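Ycf54-like protein (Synechocystis sp. PCC 6803, PDB 5M2P) is a Ycf54-family protein that probably serves as a component of the magnesium protoporphyrin IX monomethyl ester cyclase, needed for protochlorophyllide formation in chlorophyll synthesis. Local coordinates at residues A[27-30]-A[31-35]. Residues are numbered along the deposited sequence; the frame is centred on the assembly and turned at random.
Sequences LKER and RRDYG
Arg30 and Tyr34 form a local i to i+4 contact near the C-terminal end of helix 21-36, their side chains running alongside each other in the same direction. Arg30 starts with CG anti to its own N (chi1 -171°) and stays extended to NE, which carries the guanidinium alongside the ring to its hydroxyl end. There CE1 of Tyr34 sits over one guanidinium face, 3.7 Å from Arg30 NE; the planes are 47° apart, too inclined for a parallel stack. Tyr34 OH lies 3.1 Å from Arg30 NH2 and is hydrogen-bonded to Asp42 OD1. Phe43, on edge strand 43-47 of the four-stranded antiparallel sheet, meets the Tyr34 ring edge-to-face and Arg30 through a cation-pi contact, tying this helix to the strand that follows it. A leucine in place of Tyr34 would probably leave Asp42 without its hydroxyl mate and strip the Arg30 guanidinium of one of its two aromatic neighbours. Regular alpha-helical bonds underlie the pair, among them Tyr34 N to Arg30 O at 2.9 Å. Arg31, extended from CG to NE, runs back beside the preceding turn, its CG 3.4 Å from Leu27 O and its NH1 3.9 Å from Leu27 CB.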
loop_
_atom_site.group_PDB
_atom_site.type_symbol
_atom_site.label_atom_id
_atom_site.label_comp_id
_atom_site.label_asym_id
_atom_site.label_seq_id
_atom_site.Cartn_x
_atom_site.Cartn_y
_atom_site.Cartn_z
ATOM N N LEU A 27 9.494 -5.006 -6.399
ATOM C CA LEU A 27 9.425 -3.697 -5.727
ATOM C C LEU A 27 10.817 -3.166 -5.423
ATOM O O LEU A 27 11.070 -1.982 -5.588
ATOM C CB LEU A 27 8.649 -3.790 -4.425
ATOM C CG LEU A 27 7.176 -4.118 -4.485
ATOM C CD1 LEU A 27 6.568 -3.970 -3.106
ATOM C CD2 LEU A 27 6.507 -3.186 -5.456
ATOM N N LYS A 28 11.715 -4.029 -4.952
ATOM C CA LYS A 28 13.114 -3.603 -4.717
ATOM C C LYS A 28 13.743 -3.094 -6.011
ATOM O O LYS A 28 14.374 -2.034 -6.028
ATOM C CB LYS A 28 13.919 -4.768 -4.157
ATOM C CG LYS A 28 15.366 -4.436 -3.843
ATOM C CD LYS A 28 16.203 -5.702 -3.701
ATOM C CE LYS A 28 17.661 -5.403 -3.399
ATOM N NZ LYS A 28 17.881 -5.282 -1.930
ATOM N N GLU A 29 13.572 -3.831 -7.106
ATOM C CA GLU A 29 14.112 -3.399 -8.386
ATOM C C GLU A 29 13.505 -2.097 -8.853
ATOM O O GLU A 29 14.193 -1.259 -9.431
ATOM C CB GLU A 29 13.948 -4.485 -9.449
ATOM C CG GLU A 29 14.959 -5.610 -9.285
ATOM C CD GLU A 29 16.390 -5.084 -9.260
ATOM O OE1 GLU A 29 16.791 -4.429 -10.255
ATOM O OE2 GLU A 29 17.098 -5.293 -8.238
ATOM N N ARG A 30 12.220 -1.903 -8.564
ATOM C CA ARG A 30 11.555 -0.667 -8.954
ATOM C C ARG A 30 12.136 0.523 -8.167
ATOM O O ARG A 30 12.409 1.562 -8.745
ATOM C CB ARG A 30 10.047 -0.768 -8.743
ATOM C CG ARG A 30 9.243 0.388 -9.319
ATOM C CD ARG A 30 7.774 0.253 -8.905
ATOM N NE ARG A 30 6.891 1.320 -9.414
ATOM C CZ ARG A 30 6.377 1.342 -10.644
ATOM N NH1 ARG A 30 6.653 0.364 -11.503
ATOM N NH2 ARG A 30 5.596 2.341 -11.018
ATOM N N ARG A 31 12.356 0.354 -6.865
ATOM C CA ARG A 31 13.021 1.417 -6.075
ATOM C C ARG A 31 14.391 1.758 -6.641
ATOM O O ARG A 31 14.747 2.913 -6.784
ATOM C CB ARG A 31 13.160 1.031 -4.601
ATOM C CG ARG A 31 11.841 0.853 -3.878
ATOM C CD ARG A 31 12.033 0.523 -2.411
ATOM N NE ARG A 31 10.773 0.162 -1.813
ATOM C CZ ARG A 31 10.348 -1.074 -1.581
ATOM N NH1 ARG A 31 11.109 -2.134 -1.833
ATOM N NH2 ARG A 31 9.138 -1.224 -1.061
ATOM N N ARG A 32 15.164 0.731 -6.939
ATOM C CA ARG A 32 16.502 0.927 -7.464
ATOM C C ARG A 32 16.490 1.607 -8.838
ATOM O O ARG A 32 17.270 2.521 -9.084
ATOM C CB ARG A 32 17.263 -0.403 -7.458
ATOM C CG ARG A 32 17.542 -0.893 -6.037
ATOM C CD ARG A 32 18.256 -2.245 -5.900
ATOM N NE ARG A 32 19.683 -2.168 -6.225
ATOM C CZ ARG A 32 20.647 -1.618 -5.467
ATOM N NH1 ARG A 32 20.388 -1.014 -4.297
ATOM N NH2 ARG A 32 21.896 -1.636 -5.917
ATOM N N ASP A 33 15.552 1.212 -9.703
ATOM C CA ASP A 33 15.393 1.837 -11.013
ATOM C C ASP A 33 14.999 3.304 -10.895
ATOM O O ASP A 33 15.488 4.156 -11.656
ATOM C CB ASP A 33 14.348 1.086 -11.860
ATOM C CG ASP A 33 14.810 -0.309 -12.314
ATOM O OD1 ASP A 33 16.013 -0.644 -12.214
ATOM O OD2 ASP A 33 13.958 -1.096 -12.795
ATOM N N TYR A 34 14.092 3.604 -9.954
ATOM C CA TYR A 34 13.710 4.991 -9.740
ATOM C C TYR A 34 14.943 5.827 -9.382
ATOM O O TYR A 34 15.118 6.941 -9.888
ATOM C CB TYR A 34 12.671 5.121 -8.644
ATOM C CG TYR A 34 11.216 5.036 -9.064
ATOM C CD1 TYR A 34 10.741 4.049 -9.918
ATOM C CD2 TYR A 34 10.305 5.951 -8.550
ATOM C CE1 TYR A 34 9.369 3.977 -10.212
ATOM C CE2 TYR A 34 8.952 5.895 -8.837
ATOM C CZ TYR A 34 8.493 4.919 -9.682
ATOM O OH TYR A 34 7.147 4.845 -9.945
ATOM N N GLY A 35 15.779 5.297 -8.468
ATOM C CA GLY A 35 16.969 6.016 -8.057
ATOM C C GLY A 35 17.891 6.271 -9.249
ATOM O O GLY A 35 18.386 7.381 -9.445
#